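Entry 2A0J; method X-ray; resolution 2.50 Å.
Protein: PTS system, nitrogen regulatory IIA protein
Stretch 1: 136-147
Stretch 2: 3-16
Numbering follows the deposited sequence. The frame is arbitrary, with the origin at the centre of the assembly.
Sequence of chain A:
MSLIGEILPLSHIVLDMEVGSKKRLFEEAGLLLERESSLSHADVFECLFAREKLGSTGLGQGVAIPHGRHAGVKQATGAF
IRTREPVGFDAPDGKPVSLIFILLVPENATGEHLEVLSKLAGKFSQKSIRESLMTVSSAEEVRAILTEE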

ATOM      1  N   VAL A 136     -14.402  -8.217  -5.470  1.00 23.37           N
ATOM      2  CA  VAL A 136     -15.198  -8.008  -4.262  1.00 24.27           C
ATOM      3  C   VAL A 136     -15.774  -6.594  -4.199  1.00 27.09           C
ATOM      4  O   VAL A 136     -15.120  -5.628  -4.583  1.00 29.27           O
ATOM      5  CB  VAL A 136     -14.375  -8.309  -2.988  1.00 25.80           C
ATOM      6  CG1 VAL A 136     -13.973  -9.771  -2.987  1.00 25.77           C
ATOM      7  CG2 VAL A 136     -13.144  -7.414  -2.921  1.00 24.93           C
ATOM      8  N   SER A 137     -17.007  -6.485  -3.713  1.00 29.16           N
ATOM      9  CA  SER A 137     -17.698  -5.202  -3.647  1.00 41.28           C
ATOM     10  C   SER A 137     -17.454  -4.351  -2.400  1.00 40.84           C
ATOM     11  O   SER A 137     -17.405  -3.123  -2.488  1.00 38.04           O
ATOM     12  CB  SER A 137     -19.205  -5.427  -3.806  1.00 41.86           C
ATOM     13  OG  SER A 137     -19.484  -6.202  -4.959  1.00 57.88           O
ATOM     14  N   SER A 138     -17.305  -4.993  -1.247  1.00 39.00           N
ATOM     15  CA  SER A 138     -17.098  -4.258  -0.003  1.00 36.32           C
ATOM     16  C   SER A 138     -15.658  -4.259   0.485  1.00 30.10           C
ATOM     17  O   SER A 138     -14.848  -5.106   0.088  1.00 34.21           O
ATOM     18  CB  SER A 138     -17.990  -4.829   1.107  1.00 35.10           C
ATOM     19  OG  SER A 138     -17.529  -6.100   1.536  1.00 27.89           O
ATOM     20  N   ALA A 139     -15.360  -3.300   1.358  1.00 28.46           N
ATOM     21  CA  ALA A 139     -14.037  -3.154   1.950  1.00 20.19           C
ATOM     22  C   ALA A 139     -13.829  -4.262   2.977  1.00 11.93           C
ATOM     23  O   ALA A 139     -12.703  -4.698   3.206  1.00 15.48           O
ATOM     24  CB  ALA A 139     -13.908  -1.785   2.612  1.00 16.60           C
ATOM     25  N   GLU A 140     -14.922  -4.710   3.593  1.00 12.54           N
ATOM     26  CA  GLU A 140     -14.854  -5.783   4.582  1.00 16.61           C
ATOM     27  C   GLU A 140     -14.312  -7.050   3.917  1.00 20.00           C
ATOM     28  O   GLU A 140     -13.514  -7.775   4.508  1.00 20.22           O
ATOM     29  CB  GLU A 140     -16.235  -6.058   5.208  1.00 21.70           C
ATOM     30  CG  GLU A 140     -17.434  -5.416   4.501  1.00 36.78           C
ATOM     31  CD  GLU A 140     -17.643  -3.943   4.849  1.00 34.74           C
ATOM     32  OE1 GLU A 140     -17.577  -3.108   3.924  1.00 16.32           O
ATOM     33  OE2 GLU A 140     -17.882  -3.624   6.045  1.00 29.31           O
ATOM     34  N   GLU A 141     -14.748  -7.317   2.687  1.00 17.11           N
ATOM     35  CA  GLU A 141     -14.262  -8.478   1.945  1.00 23.74           C
ATOM     36  C   GLU A 141     -12.759  -8.304   1.703  1.00 30.18           C
ATOM     37  O   GLU A 141     -11.986  -9.262   1.806  1.00 32.60           O
ATOM     38  CB  GLU A 141     -14.990  -8.604   0.601  1.00 31.03           C
ATOM     39  CG  GLU A 141     -16.457  -8.988   0.719  1.00 39.88           C
ATOM     40  CD  GLU A 141     -17.236  -8.739  -0.561  1.00 46.85           C
ATOM     41  OE1 GLU A 141     -17.371  -7.560  -0.952  1.00 50.30           O
ATOM     42  OE2 GLU A 141     -17.715  -9.717  -1.176  1.00 38.26           O
ATOM     43  N   VAL A 142     -12.346  -7.079   1.378  1.00 16.22           N
ATOM     44  CA  VAL A 142     -10.928  -6.808   1.157  1.00 20.58           C
ATOM     45  C   VAL A 142     -10.115  -7.164   2.402  1.00 19.91           C
ATOM     46  O   VAL A 142      -9.076  -7.819   2.304  1.00 13.57           O
ATOM     47  CB  VAL A 142     -10.688  -5.329   0.808  1.00 21.28           C
ATOM     48  CG1 VAL A 142      -9.201  -5.026   0.794  1.00 13.88           C
ATOM     49  CG2 VAL A 142     -11.301  -5.021  -0.548  1.00 30.66           C
ATOM     50  N   ARG A 143     -10.593  -6.737   3.569  1.00 14.36           N
ATOM     51  CA  ARG A 143      -9.903  -7.030   4.821  1.00 23.76           C
ATOM     52  C   ARG A 143      -9.857  -8.527   5.080  1.00 25.55           C
ATOM     53  O   ARG A 143      -8.815  -9.068   5.441  1.00 28.72           O
ATOM     54  CB  ARG A 143     -10.596  -6.346   6.008  1.00 32.44           C
ATOM     55  CG  ARG A 143     -10.357  -4.853   6.115  1.00 27.14           C
ATOM     56  CD  ARG A 143     -10.957  -4.271   7.392  1.00 36.54           C
ATOM     57  NE  ARG A 143     -10.269  -4.701   8.609  1.00 20.46           N
ATOM     58  CZ  ARG A 143     -10.591  -5.776   9.316  1.00 27.41           C
ATOM     59  NH1 ARG A 143     -11.601  -6.547   8.941  1.00 39.88           N
ATOM     60  NH2 ARG A 143      -9.896  -6.080  10.405  1.00 28.50           N
ATOM     61  N   ALA A 144     -10.997  -9.188   4.901  1.00 26.53           N
ATOM     62  CA  ALA A 144     -11.098 -10.624   5.120  1.00 24.32           C
ATOM     63  C   ALA A 144     -10.058 -11.360   4.287  1.00 25.47           C
ATOM     64  O   ALA A 144      -9.410 -12.288   4.769  1.00 25.08           O
ATOM     65  CB  ALA A 144     -12.509 -11.116   4.765  1.00  6.35           C
ATOM     66  N   ILE A 145      -9.898 -10.945   3.036  1.00 25.02           N
ATOM     67  CA  ILE A 145      -8.922 -11.580   2.164  1.00 28.20           C
ATOM     68  C   ILE A 145      -7.495 -11.262   2.611  1.00 29.97           C
ATOM     69  O   ILE A 145      -6.661 -12.156   2.731  1.00 36.57           O
ATOM     70  CB  ILE A 145      -9.106 -11.130   0.697  1.00 28.94           C
ATOM     71  CG1 ILE A 145     -10.493 -11.545   0.199  1.00 22.52           C
ATOM     72  CG2 ILE A 145      -8.003 -11.734  -0.173  1.00 16.70           C
ATOM     73  CD1 ILE A 145     -10.894 -10.914  -1.121  1.00  3.12           C
ATOM     74  N   LEU A 146      -7.215  -9.992   2.878  1.00 30.69           N
ATOM     75  CA  LEU A 146      -5.876  -9.598   3.291  1.00 36.24           C
ATOM     76  C   LEU A 146      -5.462 -10.127   4.663  1.00 39.20           C
ATOM     77  O   LEU A 146      -4.298 -10.021   5.041  1.00 44.91           O
ATOM     78  CB  LEU A 146      -5.740  -8.075   3.263  1.00 30.66           C
ATOM     79  CG  LEU A 146      -5.861  -7.406   1.893  1.00 31.89           C
ATOM     80  CD1 LEU A 146      -5.665  -5.903   2.033  1.00 26.28           C
ATOM     81  CD2 LEU A 146      -4.831  -7.989   0.951  1.00 39.33           C
ATOM     82  N   THR A 147      -6.404 -10.696   5.406  1.00 42.57           N
ATOM     83  CA  THR A 147      -6.096 -11.236   6.728  1.00 45.01           C
ATOM     84  C   THR A 147      -6.405 -12.734   6.792  1.00 46.65           C
ATOM     85  O   THR A 147      -6.120 -13.350   7.835  1.00 47.58           O
ATOM     86  CB  THR A 147      -6.903 -10.516   7.827  1.00 45.62           C
ATOM     87  OG1 THR A 147      -6.739  -9.102   7.690  1.00 49.46           O
ATOM     88  CG2 THR A 147      -6.416 -10.929   9.202  1.00 53.24           C
TER
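Stretch 2, residues 3-16: LIGEILPLSHIVLD

Stretch 2 packs along one side of the helix 139-146 and runs counter to it: L8 lies beside its C-terminal half, L10 and I13 beside its first turns, and L15 at its start. In the backbone register A139 CA lies 6.2 Å from L10 CA and R143 CA lies 7.5 Å from L8 CA, which fits the antiparallel sense. The segment begins as a weakly bonded helix, about 3-7, loosens into a loop at L8 and P9, makes a short 3-10 turn at 10-11, becomes extended and strand-like around I13 and V14, and then turns a corner at L15 and D16.

A139 forms the low point at the head of the helix. Its methyl leaves a shallow hollow, into which three branched side chains converge: A139 CB lies 3.8 Å from L10 CD2, 3.9 Å from I13 CG2 and 4.4 Å from L15 CD2. L10 reaches in by its end, its CA-to-CB bond pointing sideways. L15 also spans the start of the helix, with L15 CD1 3.3 Å from S137 O and L15 CD2 3.8 Å from V142 CG2. There S138 OG caps the helix by accepting from E141 N at 3.2 Å.

Further along, larger residues meet the chain. I13 places CD1 3.5 Å from R143 CG, using the aliphatic stem of the arginine as an apolar surface, and 4.4 Å from V142 CG1. R143 CD lies 3.2 Å from L10 CD2, shorter than an ideal carbon-carbon contact; at 2.5 Å resolution the exact value should not be leaned on. Beyond this stem, R143 NE donates to L8 O at 3.1 Å, the one hydrogen bond between the stretches. Long and flexible, arginine can thus serve both apolar and polar neighbours. Near the helix end, buried L146 and L8 meet, L146 CD1 3.5 Å from L8 CD2.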

ATOM      1  N   LEU A   3      -1.138  -8.415  13.035  1.00 42.35           N
ATOM      2  CA  LEU A   3      -1.051  -6.986  13.264  1.00 36.19           C
ATOM      3  C   LEU A   3      -1.496  -6.236  12.003  1.00 38.27           C
ATOM      4  O   LEU A   3      -1.693  -5.018  12.023  1.00 34.50           O
ATOM      5  CB  LEU A   3       0.377  -6.601  13.650  1.00 33.58           C
ATOM      6  CG  LEU A   3       1.535  -7.019  12.743  1.00 51.49           C
ATOM      7  CD1 LEU A   3       2.821  -6.401  13.275  1.00 57.24           C
ATOM      8  CD2 LEU A   3       1.657  -8.533  12.691  1.00 51.03           C
ATOM      9  N   ILE A   4      -1.665  -6.974  10.908  1.00 32.81           N
ATOM     10  CA  ILE A   4      -2.108  -6.386   9.649  1.00 33.77           C
ATOM     11  C   ILE A   4      -3.534  -5.891   9.843  1.00 32.36           C
ATOM     12  O   ILE A   4      -3.963  -4.932   9.200  1.00 28.44           O
ATOM     13  CB  ILE A   4      -2.104  -7.423   8.496  1.00 46.98           C
ATOM     14  CG1 ILE A   4      -0.699  -7.998   8.306  1.00 58.17           C
ATOM     15  CG2 ILE A   4      -2.563  -6.767   7.203  1.00 39.15           C
ATOM     16  CD1 ILE A   4      -0.616  -9.091   7.260  1.00 53.18           C
ATOM     17  N   GLY A   5      -4.258  -6.558  10.739  1.00 31.57           N
ATOM     18  CA  GLY A   5      -5.635  -6.190  11.018  1.00 28.53           C
ATOM     19  C   GLY A   5      -5.781  -4.883  11.777  1.00 30.22           C
ATOM     20  O   GLY A   5      -6.646  -4.068  11.462  1.00 29.70           O
ATOM     21  N   GLU A   6      -4.939  -4.675  12.784  1.00 30.03           N
ATOM     22  CA  GLU A   6      -5.010  -3.447  13.559  1.00 38.57           C
ATOM     23  C   GLU A   6      -4.371  -2.304  12.786  1.00 39.93           C
ATOM     24  O   GLU A   6      -4.430  -1.147  13.203  1.00 45.89           O
ATOM     25  CB  GLU A   6      -4.308  -3.621  14.907  1.00 39.47           C
ATOM     26  CG  GLU A   6      -2.848  -3.984  14.804  1.00 59.48           C
ATOM     27  CD  GLU A   6      -2.184  -4.078  16.160  1.00 74.01           C
ATOM     28  OE1 GLU A   6      -2.228  -3.080  16.912  1.00 73.41           O
ATOM     29  OE2 GLU A   6      -1.620  -5.150  16.472  1.00 77.27           O
ATOM     30  N   ILE A   7      -3.771  -2.631  11.650  1.00 36.40           N
ATOM     31  CA  ILE A   7      -3.120  -1.628  10.826  1.00 34.41           C
ATOM     32  C   ILE A   7      -3.974  -1.215   9.632  1.00 31.89           C
ATOM     33  O   ILE A   7      -3.749  -0.161   9.034  1.00 33.20           O
ATOM     34  CB  ILE A   7      -1.717  -2.142  10.365  1.00 38.08           C
ATOM     35  CG1 ILE A   7      -0.629  -1.326  11.070  1.00 47.69           C
ATOM     36  CG2 ILE A   7      -1.561  -2.073   8.843  1.00 15.50           C
ATOM     37  CD1 ILE A   7      -0.738  -1.326  12.591  1.00 35.83           C
ATOM     38  N   LEU A   8      -4.975  -2.027   9.303  1.00 31.22           N
ATOM     39  CA  LEU A   8      -5.835  -1.727   8.163  1.00 26.76           C
ATOM     40  C   LEU A   8      -7.340  -1.610   8.466  1.00 20.60           C
ATOM     41  O   LEU A   8      -8.104  -2.539   8.211  1.00 10.66           O
ATOM     42  CB  LEU A   8      -5.612  -2.778   7.064  1.00 23.20           C
ATOM     43  CG  LEU A   8      -6.128  -2.463   5.655  1.00 28.67           C
ATOM     44  CD1 LEU A   8      -5.343  -1.293   5.084  1.00 27.85           C
ATOM     45  CD2 LEU A   8      -5.982  -3.679   4.755  1.00 35.94           C
ATOM     46  N   PRO A   9      -7.780  -0.473   9.035  1.00 17.65           N
ATOM     47  CA  PRO A   9      -9.207  -0.323   9.319  1.00 16.50           C
ATOM     48  C   PRO A   9      -9.933  -0.045   8.002  1.00 19.04           C
ATOM     49  O   PRO A   9      -9.302   0.260   6.992  1.00 21.53           O
ATOM     50  CB  PRO A   9      -9.245   0.870  10.266  1.00  9.98           C
ATOM     51  CG  PRO A   9      -8.114   1.686   9.798  1.00 18.40           C
ATOM     52  CD  PRO A   9      -7.028   0.653   9.611  1.00 14.61           C
ATOM     53  N   LEU A  10     -11.254  -0.153   8.011  1.00 25.19           N
ATOM     54  CA  LEU A  10     -12.043   0.081   6.807  1.00 22.36           C
ATOM     55  C   LEU A  10     -11.903   1.523   6.325  1.00 21.45           C
ATOM     56  O   LEU A  10     -12.094   1.812   5.144  1.00 16.10           O
ATOM     57  CB  LEU A  10     -13.510  -0.251   7.085  1.00 23.14           C
ATOM     58  CG  LEU A  10     -13.738  -1.708   7.508  1.00 23.15           C
ATOM     59  CD1 LEU A  10     -15.162  -1.904   8.005  1.00 32.67           C
ATOM     60  CD2 LEU A  10     -13.459  -2.617   6.331  1.00 16.33           C
ATOM     61  N   SER A  11     -11.565   2.422   7.248  1.00 22.21           N
ATOM     62  CA  SER A  11     -11.380   3.837   6.930  1.00 20.61           C
ATOM     63  C   SER A  11     -10.096   4.078   6.114  1.00 19.17           C
ATOM     64  O   SER A  11      -9.892   5.169   5.587  1.00 18.84           O
ATOM     65  CB  SER A  11     -11.311   4.660   8.220  1.00 13.33           C
ATOM     66  OG  SER A  11     -10.123   4.361   8.935  1.00 12.06           O
ATOM     67  N   HIS A  12      -9.235   3.064   6.029  1.00 16.08           N
ATOM     68  CA  HIS A  12      -7.977   3.170   5.279  1.00 19.82           C
ATOM     69  C   HIS A  12      -8.007   2.381   3.965  1.00 20.30           C
ATOM     70  O   HIS A  12      -6.961   2.091   3.384  1.00 16.66           O
ATOM     71  CB  HIS A  12      -6.801   2.674   6.129  1.00 14.97           C
ATOM     72  CG  HIS A  12      -6.438   3.587   7.262  1.00 22.19           C
ATOM     73  ND1 HIS A  12      -5.472   3.269   8.192  1.00 26.13           N
ATOM     74  CD2 HIS A  12      -6.915   4.802   7.617  1.00 22.69           C
ATOM     75  CE1 HIS A  12      -5.374   4.248   9.073  1.00 28.34           C
ATOM     76  NE2 HIS A  12      -6.239   5.191   8.746  1.00 19.16           N
ATOM     77  N   ILE A  13      -9.212   2.048   3.506  1.00 17.87           N
ATOM     78  CA  ILE A  13      -9.409   1.294   2.276  1.00 16.93           C
ATOM     79  C   ILE A  13     -10.232   2.084   1.261  1.00 18.40           C
ATOM     80  O   ILE A  13     -11.283   2.617   1.599  1.00 16.72           O
ATOM     81  CB  ILE A  13     -10.124  -0.030   2.572  1.00 17.18           C
ATOM     82  CG1 ILE A  13      -9.261  -0.869   3.518  1.00 12.06           C
ATOM     83  CG2 ILE A  13     -10.436  -0.764   1.270  1.00 13.30           C
ATOM     84  CD1 ILE A  13      -9.936  -2.120   4.017  1.00 19.05           C
ATOM     85  N   VAL A  14      -9.734   2.164   0.027  1.00 17.46           N
ATOM     86  CA  VAL A  14     -10.409   2.873  -1.069  1.00 12.72           C
ATOM     87  C   VAL A  14     -10.666   1.833  -2.165  1.00 18.80           C
ATOM     88  O   VAL A  14      -9.736   1.169  -2.628  1.00 22.35           O
ATOM     89  CB  VAL A  14      -9.524   4.022  -1.639  1.00  4.98           C
ATOM     90  CG1 VAL A  14     -10.259   4.753  -2.756  1.00 13.70           C
ATOM     91  CG2 VAL A  14      -9.161   4.994  -0.539  1.00  8.59           C
ATOM     92  N   LEU A  15     -11.920   1.699  -2.581  1.00 11.72           N
ATOM     93  CA  LEU A  15     -12.297   0.700  -3.578  1.00 13.58           C
ATOM     94  C   LEU A  15     -12.361   1.127  -5.040  1.00 17.99           C
ATOM     95  O   LEU A  15     -12.223   0.286  -5.929  1.00 15.06           O
ATOM     96  CB  LEU A  15     -13.655   0.101  -3.200  1.00 11.80           C
ATOM     97  CG  LEU A  15     -13.795  -0.504  -1.802  1.00 15.56           C
ATOM     98  CD1 LEU A  15     -15.265  -0.763  -1.511  1.00  4.40           C
ATOM     99  CD2 LEU A  15     -12.976  -1.782  -1.700  1.00 18.98           C
ATOM    100  N   ASP A  16     -12.573   2.416  -5.302  1.00 27.73           N
ATOM    101  CA  ASP A  16     -12.706   2.882  -6.680  1.00 20.96           C
ATOM    102  C   ASP A  16     -12.103   4.261  -6.919  1.00 14.45           C
ATOM    103  O   ASP A  16     -12.796   5.187  -7.337  1.00 14.33           O
ATOM    104  CB  ASP A  16     -14.191   2.895  -7.048  1.00 31.64           C
ATOM    105  CG  ASP A  16     -14.427   3.051  -8.534  1.00 40.51           C
ATOM    106  OD1 ASP A  16     -15.598   3.245  -8.920  1.00 46.02           O
ATOM    107  OD2 ASP A  16     -13.455   2.973  -9.316  1.00 40.17           O
TER